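Local structure of USG-1 protein homolog (Pseudomonas aeruginosa, 2HJS) at residues R152-T157 with V250-A255; E172-T177 with P241-D246; A178-A183 with Q194-L199; E256-A261 with C307-W312. The protein probably acts as an oxidoreductase of the aspartate-semialdehyde dehydrogenase family, binding a nicotinamide dinucleotide and working as a dimer, although its own reaction is unproven. All coordinates share one frame; numbering follows the deposited sequence. Where two conformers were deposited one is given.

Contact 1 (R152-T157 with V250-A255); sequences RQLNLT and VTLQCA
Gln153 and Gln253 face each other across two antiparallel strands, their CB atoms 3.8 Å apart, and Gln253 N gives an almost perfectly straight bond to Gln153 O (2.9 Å, 179°). Two residues on, Asn155 and Thr251 make the next hydrogen-bonded pair, with bonds from Asn155 N to Thr251 O and from Thr251 N to Asn155 O. The ladder ends in a classic beta bulge: Gln253 O takes Arg152 N at 2.6 Å, nearly along the C=O axis, and Gln153 N on a lone pair at 3.3 Å. Beyond the bulge, Ala255 CB lies over the centre of the Arg152 guanidinium, whose charge is paired with Asp150.

The non-hydrogen-bonded pairs carry apolar side chains. Val250, beta-branched and at home in a strand, splits its methyls: CG1, anti to the backbone N (chi1 179°), meets Leu154 CD1 at 3.6 Å, and CG2 touches Leu156 CD1 at 4.0 Å.

This leucine and valine face packs under helix 133-145, on Leu138 and Leu142, while the face of Gln153 and Gln253 meets its counterpart in the second subunit. Strands 233-239 and 308-315 flank the pair within the sheet.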
loop_
_atom_site.group_PDB
_atom_site.type_symbol
_atom_site.label_atom_id
_atom_site.label_comp_id
_atom_site.label_asym_id
_atom_site.label_seq_id
_atom_site.Cartn_x
_atom_site.Cartn_y
_atom_site.Cartn_z
ATOM N N ARG A 152 -3.471 -9.491 19.760
ATOM C CA ARG A 152 -2.850 -8.521 20.662
ATOM C C ARG A 152 -2.481 -7.186 20.008
ATOM O O ARG A 152 -2.387 -6.181 20.695
ATOM C CB ARG A 152 -1.598 -9.145 21.306
ATOM C CG ARG A 152 -1.911 -10.368 22.177
ATOM C CD ARG A 152 -2.669 -9.924 23.424
ATOM N NE ARG A 152 -3.332 -11.010 24.150
ATOM C CZ ARG A 152 -2.744 -11.762 25.089
ATOM N NH1 ARG A 152 -1.454 -11.578 25.410
ATOM N NH2 ARG A 152 -3.446 -12.721 25.702
ATOM N N GLN A 153 -2.238 -7.183 18.697
ATOM C CA GLN A 153 -1.902 -5.956 17.943
ATOM C C GLN A 153 -2.447 -6.154 16.536
ATOM O O GLN A 153 -2.305 -7.221 15.965
ATOM C CB GLN A 153 -0.381 -5.693 17.814
ATOM C CG GLN A 153 0.473 -5.524 19.087
ATOM C CD GLN A 153 0.359 -4.146 19.767
ATOM O OE1 GLN A 153 -0.124 -3.168 19.178
ATOM N NE2 GLN A 153 0.805 -4.072 21.029
ATOM N N LEU A 154 -3.019 -5.112 15.965
ATOM C CA LEU A 154 -3.586 -5.178 14.639
ATOM C C LEU A 154 -3.000 -4.040 13.817
ATOM O O LEU A 154 -3.160 -2.884 14.177
ATOM C CB LEU A 154 -5.107 -5.056 14.739
ATOM C CG LEU A 154 -5.960 -5.076 13.477
ATOM C CD1 LEU A 154 -5.707 -6.334 12.719
ATOM C CD2 LEU A 154 -7.436 -5.003 13.878
ATOM N N ASN A 155 -2.297 -4.379 12.745
ATOM C CA ASN A 155 -1.785 -3.375 11.824
ATOM C C ASN A 155 -2.558 -3.425 10.513
ATOM O O ASN A 155 -2.742 -4.491 9.936
ATOM C CB ASN A 155 -0.296 -3.541 11.574
ATOM C CG ASN A 155 0.327 -2.300 10.908
ATOM O OD1 ASN A 155 0.305 -2.139 9.668
ATOM N ND2 ASN A 155 0.860 -1.423 11.721
ATOM N N LEU A 156 -3.048 -2.266 10.087
ATOM C CA LEU A 156 -3.737 -2.134 8.815
ATOM C C LEU A 156 -3.067 -1.081 7.943
ATOM O O LEU A 156 -2.876 0.057 8.366
ATOM C CB LEU A 156 -5.206 -1.779 9.036
ATOM C CG LEU A 156 -6.029 -1.323 7.827
ATOM C CD1 LEU A 156 -6.242 -2.462 6.783
ATOM C CD2 LEU A 156 -7.368 -0.779 8.313
ATOM N N THR A 157 -2.693 -1.473 6.727
ATOM C CA THR A 157 -2.345 -0.510 5.690
ATOM C C THR A 157 -3.422 -0.629 4.614
ATOM O O THR A 157 -3.509 -1.641 3.928
ATOM C CB THR A 157 -0.971 -0.786 5.060
ATOM O OG1 THR A 157 0.033 -0.766 6.081
ATOM C CG2 THR A 157 -0.633 0.273 4.004
ATOM N N VAL A 250 -3.144 -6.554 6.151
ATOM C CA VAL A 250 -3.392 -6.676 7.582
ATOM C C VAL A 250 -2.321 -7.565 8.212
ATOM O O VAL A 250 -1.943 -8.571 7.627
ATOM C CB VAL A 250 -4.813 -7.275 7.810
ATOM C CG1 VAL A 250 -5.131 -7.448 9.305
ATOM C CG2 VAL A 250 -5.918 -6.396 7.120
ATOM N N THR A 251 -1.814 -7.178 9.386
ATOM C CA THR A 251 -0.948 -8.036 10.215
ATOM C C THR A 251 -1.565 -8.175 11.594
ATOM O O THR A 251 -1.830 -7.175 12.267
ATOM C CB THR A 251 0.450 -7.450 10.405
ATOM O OG1 THR A 251 0.942 -7.020 9.143
ATOM C CG2 THR A 251 1.425 -8.495 10.987
ATOM N N LEU A 252 -1.820 -9.407 12.008
ATOM C CA LEU A 252 -2.284 -9.664 13.353
ATOM C C LEU A 252 -1.169 -10.273 14.169
ATOM O O LEU A 252 -0.542 -11.237 13.734
ATOM C CB LEU A 252 -3.457 -10.653 13.361
ATOM C CG LEU A 252 -4.593 -10.513 12.346
ATOM C CD1 LEU A 252 -5.719 -11.464 12.701
ATOM C CD2 LEU A 252 -5.078 -9.117 12.441
ATOM N N GLN A 253 -0.926 -9.701 15.343
ATOM C CA GLN A 253 -0.005 -10.269 16.308
ATOM C C GLN A 253 -0.839 -10.980 17.355
ATOM O O GLN A 253 -1.612 -10.353 18.085
ATOM C CB GLN A 253 0.832 -9.175 16.955
ATOM C CG GLN A 253 1.872 -9.689 17.942
ATOM C CD GLN A 253 3.097 -10.239 17.255
ATOM O OE1 GLN A 253 3.650 -9.606 16.364
ATOM N NE2 GLN A 253 3.528 -11.429 17.662
ATOM N N CYS A 254 -0.693 -12.297 17.415
ATOM C CA CYS A 254 -1.507 -13.100 18.298
ATOM C C CYS A 254 -0.759 -13.613 19.505
ATOM O O CYS A 254 0.458 -13.545 19.558
ATOM C CB CYS A 254 -2.127 -14.253 17.524
ATOM S SG CYS A 254 -3.078 -13.627 16.118
ATOM N N ALA A 255 -1.515 -14.141 20.466
ATOM C CA ALA A 255 -0.961 -14.573 21.735
ATOM C C ALA A 255 -0.225 -15.913 21.610
ATOM O O ALA A 255 0.711 -16.170 22.347
ATOM C CB ALA A 255 -2.075 -14.657 22.795
#

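Contact 2 (E172-T177 with P241-D246); sequences ELARQT and PVFFGD
Leu173 lays its CD2 methyl over one face of the Phe243 ring, 3.8 Å from the ring centroid and 18° off the normal, a CH-pi contact with the methyl shifted somewhat toward the CE2 rim. CD1 of Leu173 rests against CB of Pro241 at 3.9 Å. A leucine suits this place because its forked end touches two partners at once: CG stands anti to the backbone N (chi1 -179°), and from it the two methyls part, CD2 to the ring and CD1 to the proline.

Ala174 meets the same ring from its edge. Its CA lies close to the ring plane, its N is 3.6 Å from Phe243 CE2, and its CB is 3.9 Å from that same carbon. The small alanine allows the ring to come right up to the helix backbone.

One turn further along the helix, Thr177 OG1 bonds to Leu173 O at 2.8 Å. That carbonyl also receives Thr177 N, the two donors arriving from opposite faces of its plane. Glu172 forms a salt bridge with Arg175 NH2, which reaches OE1 from above the carboxylate plane, and accepts Gln176 NE2 at OE2 on its anti side, tilted out of that plane.

Phe197 of the second subunit also meets the Phe243 ring, the planes about 50° apart, and packs on Leu173. Phe243 further lies about 4 Å from a bound dioxane. Side chain to side chain the contact is apolar, so it rests on shape and burial, while Glu172, Gln176 and Thr177 find polar partners in the helix or in the chain beside it.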
loop_
_atom_site.group_PDB
_atom_site.type_symbol
_atom_site.label_atom_id
_atom_site.label_comp_id
_atom_site.label_asym_id
_atom_site.label_seq_id
_atom_site.Cartn_x
_atom_site.Cartn_y
_atom_site.Cartn_z
ATOM N N GLU A 172 -11.051 12.663 -12.001
ATOM C CA GLU A 172 -9.741 13.297 -11.836
ATOM C C GLU A 172 -8.615 12.341 -12.232
ATOM O O GLU A 172 -7.685 12.727 -12.948
ATOM C CB GLU A 172 -9.579 13.773 -10.387
ATOM C CG GLU A 172 -8.238 14.433 -10.046
ATOM C CD GLU A 172 -8.121 15.861 -10.537
ATOM O OE1 GLU A 172 -9.134 16.430 -11.002
ATOM O OE2 GLU A 172 -7.010 16.426 -10.455
ATOM N N LEU A 173 -8.721 11.094 -11.790
ATOM C CA LEU A 173 -7.704 10.101 -12.088
ATOM C C LEU A 173 -7.624 9.804 -13.576
ATOM O O LEU A 173 -6.535 9.834 -14.154
ATOM C CB LEU A 173 -7.915 8.807 -11.291
ATOM C CG LEU A 173 -6.850 7.727 -11.549
ATOM C CD1 LEU A 173 -5.439 8.154 -11.050
ATOM C CD2 LEU A 173 -7.259 6.414 -10.942
ATOM N N ALA A 174 -8.776 9.528 -14.190
ATOM C CA ALA A 174 -8.830 9.262 -15.632
ATOM C C ALA A 174 -8.266 10.434 -16.450
ATOM O O ALA A 174 -7.524 10.226 -17.411
ATOM C CB ALA A 174 -10.272 8.940 -16.060
ATOM N N ARG A 175 -8.612 11.660 -16.058
ATOM C CA ARG A 175 -8.195 12.870 -16.781
ATOM C C ARG A 175 -6.687 13.116 -16.657
ATOM O O ARG A 175 -6.009 13.357 -17.654
ATOM C CB ARG A 175 -8.994 14.092 -16.307
ATOM C CG ARG A 175 -8.789 15.332 -17.164
ATOM C CD ARG A 175 -9.547 16.566 -16.631
ATOM N NE ARG A 175 -9.345 16.744 -15.195
ATOM C CZ ARG A 175 -8.291 17.346 -14.641
ATOM N NH1 ARG A 175 -7.320 17.854 -15.399
ATOM N NH2 ARG A 175 -8.206 17.427 -13.312
ATOM N N GLN A 176 -6.174 13.043 -15.429
ATOM C CA GLN A 176 -4.738 13.185 -15.178
ATOM C C GLN A 176 -3.949 12.111 -15.912
ATOM O O GLN A 176 -2.910 12.408 -16.491
ATOM C CB GLN A 176 -4.426 13.102 -13.684
ATOM C CG GLN A 176 -4.760 14.340 -12.875
ATOM C CD GLN A 176 -3.979 14.396 -11.569
ATOM O OE1 GLN A 176 -2.987 13.679 -11.394
ATOM N NE2 GLN A 176 -4.418 15.251 -10.646
ATOM N N THR A 177 -4.440 10.869 -15.884
ATOM C CA THR A 177 -3.726 9.755 -16.506
ATOM C C THR A 177 -3.614 9.997 -18.006
ATOM O O THR A 177 -2.540 9.811 -18.585
ATOM C CB THR A 177 -4.368 8.371 -16.200
ATOM O OG1 THR A 177 -4.427 8.161 -14.782
ATOM C CG2 THR A 177 -3.533 7.253 -16.790
ATOM N N PRO A 241 -3.398 4.998 -7.221
ATOM C CA PRO A 241 -4.012 5.404 -8.490
ATOM C C PRO A 241 -4.831 4.239 -9.090
ATOM O O PRO A 241 -4.455 3.650 -10.114
ATOM C CB PRO A 241 -2.805 5.769 -9.352
ATOM C CG PRO A 241 -1.682 4.852 -8.820
ATOM C CD PRO A 241 -1.977 4.615 -7.373
ATOM N N VAL A 242 -5.916 3.876 -8.404
ATOM C CA VAL A 242 -6.809 2.818 -8.891
ATOM C C VAL A 242 -8.221 3.358 -8.841
ATOM O O VAL A 242 -8.510 4.229 -8.025
ATOM C CB VAL A 242 -6.591 1.399 -8.188
ATOM C CG1 VAL A 242 -5.174 1.229 -7.616
ATOM C CG2 VAL A 242 -7.606 1.060 -7.207
ATOM N N PHE A 243 -9.095 2.903 -9.733
ATOM C CA PHE A 243 -10.449 3.498 -9.797
ATOM C C PHE A 243 -11.396 3.040 -8.690
ATOM O O PHE A 243 -11.974 3.870 -7.997
ATOM C CB PHE A 243 -11.088 3.283 -11.165
ATOM C CG PHE A 243 -10.443 4.091 -12.257
ATOM C CD1 PHE A 243 -9.658 3.471 -13.208
ATOM C CD2 PHE A 243 -10.611 5.477 -12.314
ATOM C CE1 PHE A 243 -9.043 4.207 -14.236
ATOM C CE2 PHE A 243 -9.991 6.229 -13.333
ATOM C CZ PHE A 243 -9.209 5.590 -14.293
ATOM N N PHE A 244 -11.534 1.719 -8.531
ATOM C CA PHE A 244 -12.546 1.124 -7.663
ATOM C C PHE A 244 -11.952 0.019 -6.763
ATOM O O PHE A 244 -11.061 -0.737 -7.205
ATOM C CB PHE A 244 -13.655 0.516 -8.532
ATOM C CG PHE A 244 -14.280 1.482 -9.491
ATOM C CD1 PHE A 244 -14.071 1.353 -10.859
ATOM C CD2 PHE A 244 -15.084 2.517 -9.028
ATOM C CE1 PHE A 244 -14.645 2.254 -11.764
ATOM C CE2 PHE A 244 -15.687 3.434 -9.938
ATOM C CZ PHE A 244 -15.459 3.302 -11.289
ATOM N N GLY A 245 -12.447 -0.078 -5.524
ATOM C CA GLY A 245 -12.119 -1.192 -4.615
ATOM C C GLY A 245 -11.128 -0.827 -3.529
ATOM O O GLY A 245 -10.248 0.018 -3.747
ATOM N N ASP A 246 -11.282 -1.436 -2.349
ATOM C CA ASP A 246 -10.294 -1.298 -1.266
ATOM C C ASP A 246 -9.350 -2.492 -1.296
ATOM O O ASP A 246 -9.815 -3.607 -1.474
ATOM C CB ASP A 246 -10.986 -1.283 0.098
ATOM C CG ASP A 246 -11.872 -0.075 0.289
ATOM O OD1 ASP A 246 -11.541 1.042 -0.212
ATOM O OD2 ASP A 246 -12.909 -0.254 0.953
#

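Contact 3 (A178-A183 with Q194-L199); sequences AELLNA and QIAFNL
Leu180 carries most of the van der Waals contact, with its CD1 methyl touching three residues of the 194-199 loop. It meets the side chain of Gln194 tip to tip, 3.4 Å from NE2, and sits 3.7 Å from Ala196 CB. The same methyl approaches Phe197 at the ring edge, 4.0 Å from CD2. Leu181 adds a looser contact, CD2 to Phe197 CZ at 4.3 Å. Leucines suit the helix here because they reach out to a loop whose backbone stays well away, and alanine at 196 suits the place facing Leu180, where its single methyl is enough.

Between segments 178-183 and 194-199 the touch is mainly apolar; a set of hydrogen bonds inside the loop gives it its shape. Gln194 holds its CG anti to the backbone N (chi1 -170°), and its NE2 bonds to Ala196 O at 2.8 Å; the bond is straight, although the donor stands above the carbonyl plane. This fixes the amide against which Leu180 packs. Asn198 ND2 bonds to Gln194 O at 3.0 Å, and Asn198 N to Ile195 O, which closes a turn in which Phe197 takes positive phi. Gln176 of the same helix holds the turn, its OE1 accepting from Ile195 N and Ala196 N.

Asn198 also bonds to Thr283 and Val285 of the second subunit.

The helix itself ends in a Schellman motif, with Ala183 as the C-prime residue at positive phi, Arg184 N bonded to Glu179 O and Ala183 N to Leu180 O. The arrangement is that of a capped helix end against which the following chain folds back, here at a dimer interface.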
loop_
_atom_site.group_PDB
_atom_site.type_symbol
_atom_site.label_atom_id
_atom_site.label_comp_id
_atom_site.label_asym_id
_atom_site.label_seq_id
_atom_site.Cartn_x
_atom_site.Cartn_y
_atom_site.Cartn_z
ATOM N N ALA A 178 -4.710 10.460 -18.612
ATOM C CA ALA A 178 -4.767 10.730 -20.046
ATOM C C ALA A 178 -3.839 11.874 -20.454
ATOM O O ALA A 178 -3.086 11.743 -21.424
ATOM C CB ALA A 178 -6.193 11.029 -20.464
ATOM N N GLU A 179 -3.897 12.987 -19.720
ATOM C CA GLU A 179 -3.014 14.122 -19.957
ATOM C C GLU A 179 -1.551 13.675 -20.031
ATOM O O GLU A 179 -0.833 14.054 -20.950
ATOM C CB GLU A 179 -3.192 15.186 -18.872
ATOM C CG GLU A 179 -4.395 16.096 -19.077
ATOM C CD GLU A 179 -4.900 16.753 -17.781
ATOM O OE1 GLU A 179 -4.289 16.547 -16.694
ATOM O OE2 GLU A 179 -5.923 17.482 -17.858
ATOM N N LEU A 180 -1.121 12.848 -19.078
ATOM C CA LEU A 180 0.260 12.375 -19.042
ATOM C C LEU A 180 0.602 11.444 -20.202
ATOM O O LEU A 180 1.688 11.553 -20.792
ATOM C CB LEU A 180 0.565 11.676 -17.719
ATOM C CG LEU A 180 0.602 12.526 -16.458
ATOM C CD1 LEU A 180 0.667 11.611 -15.273
ATOM C CD2 LEU A 180 1.788 13.503 -16.467
ATOM N N LEU A 181 -0.323 10.545 -20.535
ATOM C CA LEU A 181 -0.071 9.543 -21.565
ATOM C C LEU A 181 0.069 10.119 -22.972
ATOM O O LEU A 181 0.872 9.622 -23.763
ATOM C CB LEU A 181 -1.092 8.400 -21.511
ATOM C CG LEU A 181 -0.820 7.335 -20.432
ATOM C CD1 LEU A 181 -1.816 6.192 -20.546
ATOM C CD2 LEU A 181 0.615 6.791 -20.464
ATOM N N ASN A 182 -0.686 11.164 -23.294
ATOM C CA ASN A 182 -0.447 11.850 -24.561
ATOM C C ASN A 182 0.297 13.194 -24.420
ATOM O O ASN A 182 0.090 14.130 -25.204
ATOM C CB ASN A 182 -1.708 11.918 -25.440
ATOM C CG ASN A 182 -2.925 12.400 -24.694
ATOM O OD1 ASN A 182 -3.858 11.630 -24.444
ATOM N ND2 ASN A 182 -2.937 13.684 -24.344
ATOM N N ALA A 183 1.179 13.244 -23.416
ATOM C CA ALA A 183 2.154 14.328 -23.203
ATOM C C ALA A 183 1.576 15.755 -23.217
ATOM O O ALA A 183 2.101 16.654 -23.897
ATOM C CB ALA A 183 3.342 14.194 -24.184
ATOM N N GLN A 194 -0.186 15.669 -8.430
ATOM C CA GLN A 194 -0.449 14.543 -9.298
ATOM C C GLN A 194 -0.913 13.319 -8.523
ATOM O O GLN A 194 -0.293 12.907 -7.546
ATOM C CB GLN A 194 0.803 14.205 -10.093
ATOM C CG GLN A 194 0.564 13.211 -11.204
ATOM C CD GLN A 194 1.820 12.885 -11.956
ATOM O OE1 GLN A 194 2.592 13.780 -12.321
ATOM N NE2 GLN A 194 2.036 11.589 -12.208
ATOM N N ILE A 195 -2.030 12.753 -8.953
ATOM C CA ILE A 195 -2.477 11.466 -8.418
ATOM C C ILE A 195 -2.222 10.301 -9.386
ATOM O O ILE A 195 -2.033 9.164 -8.949
ATOM C CB ILE A 195 -3.949 11.504 -7.954
ATOM C CG1 ILE A 195 -4.918 11.679 -9.130
ATOM C CG2 ILE A 195 -4.145 12.651 -6.912
ATOM C CD1 ILE A 195 -6.386 11.574 -8.708
ATOM N N ALA A 196 -2.220 10.595 -10.686
ATOM C CA ALA A 196 -1.931 9.610 -11.711
ATOM C C ALA A 196 -0.568 8.948 -11.441
ATOM O O ALA A 196 0.412 9.634 -11.123
ATOM C CB ALA A 196 -1.956 10.271 -13.104
ATOM N N PHE A 197 -0.522 7.619 -11.548
ATOM C CA PHE A 197 0.716 6.859 -11.322
ATOM C C PHE A 197 1.457 7.271 -10.018
ATOM O O PHE A 197 2.677 7.257 -9.962
ATOM C CB PHE A 197 1.644 6.987 -12.542
ATOM C CG PHE A 197 0.984 6.668 -13.858
ATOM C CD1 PHE A 197 0.572 5.368 -14.152
ATOM C CD2 PHE A 197 0.811 7.662 -14.813
ATOM C CE1 PHE A 197 -0.016 5.061 -15.385
ATOM C CE2 PHE A 197 0.221 7.375 -16.058
ATOM C CZ PHE A 197 -0.196 6.069 -16.337
ATOM N N ASN A 198 0.713 7.672 -8.983
ATOM C CA ASN A 198 1.339 8.170 -7.751
ATOM C C ASN A 198 0.684 7.529 -6.545
ATOM O O ASN A 198 -0.444 7.086 -6.639
ATOM C CB ASN A 198 1.208 9.695 -7.659
ATOM C CG ASN A 198 2.362 10.334 -6.898
ATOM O OD1 ASN A 198 3.322 9.661 -6.552
ATOM N ND2 ASN A 198 2.287 11.643 -6.672
ATOM N N LEU A 199 1.392 7.449 -5.421
ATOM C CA LEU A 199 0.781 6.971 -4.168
ATOM C C LEU A 199 0.798 8.113 -3.170
ATOM O O LEU A 199 1.872 8.666 -2.888
ATOM C CB LEU A 199 1.516 5.734 -3.610
ATOM C CG LEU A 199 1.286 4.430 -4.396
ATOM C CD1 LEU A 199 2.438 3.471 -4.165
ATOM C CD2 LEU A 199 -0.037 3.752 -4.081
#

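Contact 4 (E256-A261 with C307-W312); sequences EPVDLA and CQVNLW
Pro257 and Cys307 bring their backbones together, CA to CA 4.1 Å, where the chain leaving strand 246-254 passes the start of strand 308-315; a backbone bond between Val258 and Pro306 lies just beside this point. Cys307 turns its sulphur to the proline: SG, anti to the carbonyl carbon (chi1 -56°), is 3.8 Å from Pro257 N and 4.0 Å from Pro257 CD. It thus lies against the Glu256-Pro257 peptide and the proline ring, where the proline nitrogen brings no N-H.

Val258 points at the strand and crosses Val309 at about a right angle. Its CG1 is 4.0 Å from Val309 CB, and its CG2 lies equally far from Cys307 O. Val309 takes the less usual rotamer with CG1 between the backbone N and the carbonyl carbon (chi1 57°); its other methyl, CG2, then stands anti to N and meets Leu260 CD2 at 3.9 Å, the two side chains running alongside in opposing senses. Two compact valines suit the close approach of the chains, while the longer leucine spans the wider gap from the first turn of helix 260-269, which Asp259 precedes at the N-cap position.

Val309 also packs on Leu252 and Val299 in the strands to either side, and Leu260 on Ala301. Gln308, pointing the other way, bonds to Asn234 of the second subunit and to Gln253 of its own. The contact is mostly of apolar side-chain carbons and a sulphur, with no charged side chain in it, so it depends on close packing of small apolar groups, joining the start of strand 308-315 to the chain that leads into helix 260-269.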
loop_
_atom_site.group_PDB
_atom_site.type_symbol
_atom_site.label_atom_id
_atom_site.label_comp_id
_atom_site.label_asym_id
_atom_site.label_seq_id
_atom_site.Cartn_x
_atom_site.Cartn_y
_atom_site.Cartn_z
ATOM N N GLU A 256 -0.667 -16.722 20.643
ATOM C CA GLU A 256 -0.240 -18.112 20.449
ATOM C C GLU A 256 0.196 -18.268 18.978
ATOM O O GLU A 256 -0.271 -17.502 18.128
ATOM C CB GLU A 256 -1.425 -19.061 20.734
ATOM C CG GLU A 256 -2.253 -18.743 22.012
ATOM C CD GLU A 256 -3.746 -19.090 21.880
ATOM O OE1 GLU A 256 -4.588 -18.150 21.889
ATOM O OE2 GLU A 256 -4.079 -20.297 21.763
ATOM N N PRO A 257 1.111 -19.229 18.672
ATOM C CA PRO A 257 1.349 -19.542 17.245
ATOM C C PRO A 257 0.042 -19.796 16.470
ATOM O O PRO A 257 -0.833 -20.531 16.939
ATOM C CB PRO A 257 2.201 -20.810 17.301
ATOM C CG PRO A 257 2.957 -20.687 18.614
ATOM C CD PRO A 257 1.988 -20.033 19.560
ATOM N N VAL A 258 -0.095 -19.161 15.311
ATOM C CA VAL A 258 -1.337 -19.224 14.539
ATOM C C VAL A 258 -1.427 -20.522 13.744
ATOM O O VAL A 258 -0.493 -20.887 13.029
ATOM C CB VAL A 258 -1.477 -17.999 13.591
ATOM C CG1 VAL A 258 -2.764 -18.067 12.797
ATOM C CG2 VAL A 258 -1.452 -16.703 14.378
ATOM N N ASP A 259 -2.552 -21.221 13.902
ATOM C CA ASP A 259 -2.911 -22.364 13.072
ATOM C C ASP A 259 -3.428 -21.791 11.762
ATOM O O ASP A 259 -4.587 -21.402 11.664
ATOM C CB ASP A 259 -4.018 -23.177 13.751
ATOM C CG ASP A 259 -4.271 -24.545 13.080
ATOM O OD1 ASP A 259 -3.752 -24.812 11.966
ATOM O OD2 ASP A 259 -4.999 -25.370 13.707
ATOM N N LEU A 260 -2.547 -21.718 10.769
ATOM C CA LEU A 260 -2.883 -21.152 9.464
ATOM C C LEU A 260 -4.013 -21.921 8.761
ATOM O O LEU A 260 -4.938 -21.319 8.235
ATOM C CB LEU A 260 -1.624 -21.082 8.581
ATOM C CG LEU A 260 -0.495 -20.180 9.100
ATOM C CD1 LEU A 260 0.753 -20.273 8.211
ATOM C CD2 LEU A 260 -0.934 -18.741 9.284
ATOM N N ALA A 261 -3.942 -23.247 8.764
ATOM C CA ALA A 261 -5.011 -24.080 8.209
ATOM C C ALA A 261 -6.390 -23.734 8.786
ATOM O O ALA A 261 -7.379 -23.693 8.051
ATOM C CB ALA A 261 -4.698 -25.568 8.432
ATOM N N CYS A 307 3.607 -16.400 15.738
ATOM C CA CYS A 307 2.481 -15.705 16.395
ATOM C C CYS A 307 1.890 -14.554 15.531
ATOM O O CYS A 307 0.934 -13.894 15.946
ATOM C CB CYS A 307 2.909 -15.171 17.775
ATOM S SG CYS A 307 3.586 -16.422 18.950
ATOM N N GLN A 308 2.465 -14.329 14.345
ATOM C CA GLN A 308 1.979 -13.337 13.381
ATOM C C GLN A 308 1.239 -13.976 12.218
ATOM O O GLN A 308 1.668 -15.004 11.706
ATOM C CB GLN A 308 3.153 -12.578 12.774
ATOM C CG GLN A 308 3.659 -11.438 13.603
ATOM C CD GLN A 308 4.939 -10.865 13.063
ATOM O OE1 GLN A 308 5.321 -11.097 11.906
ATOM N NE2 GLN A 308 5.650 -10.138 13.915
ATOM N N VAL A 309 0.145 -13.362 11.785
ATOM C CA VAL A 309 -0.530 -13.828 10.579
ATOM C C VAL A 309 -0.851 -12.605 9.752
ATOM O O VAL A 309 -1.304 -11.595 10.291
ATOM C CB VAL A 309 -1.804 -14.729 10.868
ATOM C CG1 VAL A 309 -2.843 -14.007 11.742
ATOM C CG2 VAL A 309 -2.478 -15.218 9.555
ATOM N N ASN A 310 -0.583 -12.699 8.455
ATOM C CA ASN A 310 -0.924 -11.658 7.494
ATOM C C ASN A 310 -2.136 -12.061 6.706
ATOM O O ASN A 310 -2.329 -13.242 6.474
ATOM C CB ASN A 310 0.206 -11.475 6.497
ATOM C CG ASN A 310 1.418 -10.856 7.121
ATOM O OD1 ASN A 310 2.306 -11.559 7.612
ATOM N ND2 ASN A 310 1.441 -9.528 7.167
ATOM N N LEU A 311 -2.940 -11.071 6.307
ATOM C CA LEU A 311 -4.072 -11.286 5.419
ATOM C C LEU A 311 -4.026 -10.179 4.372
ATOM O O LEU A 311 -3.615 -9.075 4.675
ATOM C CB LEU A 311 -5.416 -11.122 6.168
ATOM C CG LEU A 311 -5.680 -11.822 7.499
ATOM C CD1 LEU A 311 -6.930 -11.206 8.072
ATOM C CD2 LEU A 311 -5.923 -13.295 7.257
ATOM N N TRP A 312 -4.519 -10.474 3.170
ATOM C CA TRP A 312 -4.731 -9.467 2.136
ATOM C C TRP A 312 -6.203 -9.525 1.782
ATOM O O TRP A 312 -6.737 -10.590 1.546
ATOM C CB TRP A 312 -3.848 -9.774 0.933
ATOM C CG TRP A 312 -4.205 -9.090 -0.384
ATOM C CD1 TRP A 312 -4.958 -9.626 -1.417
ATOM C CD2 TRP A 312 -3.783 -7.787 -0.834
ATOM N NE1 TRP A 312 -5.022 -8.724 -2.459
ATOM C CE2 TRP A 312 -4.319 -7.594 -2.128
ATOM C CE3 TRP A 312 -3.015 -6.759 -0.262
ATOM C CZ2 TRP A 312 -4.078 -6.432 -2.879
ATOM C CZ3 TRP A 312 -2.791 -5.594 -1.004
ATOM C CH2 TRP A 312 -3.318 -5.453 -2.308
#

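In the fold
All four contacts lie in the dimerisation region, and each touches the second subunit. Contacts 1 and 4 are neighbours in one sheet, their centres 10 Å apart, since strands 246-254 and 308-315 lie side by side: Cys254 N reaches Cys307 O at 2.7 Å and Leu252 N reaches Val309 O at 2.8 Å. Contacts 2 and 3, also 10 Å apart between centres, share helix 167-181. The two groups are well separated, with 29 Å between the centres of contacts 1 and 2. Along the chain, contact 3 is nested inside contact 2, and contact 2 inside contact 1. Bound dioxane, probably from the crystallisation liquor, lies about 4 Å from the side chains of Phe243 in contact 2 and Leu260 in contact 4.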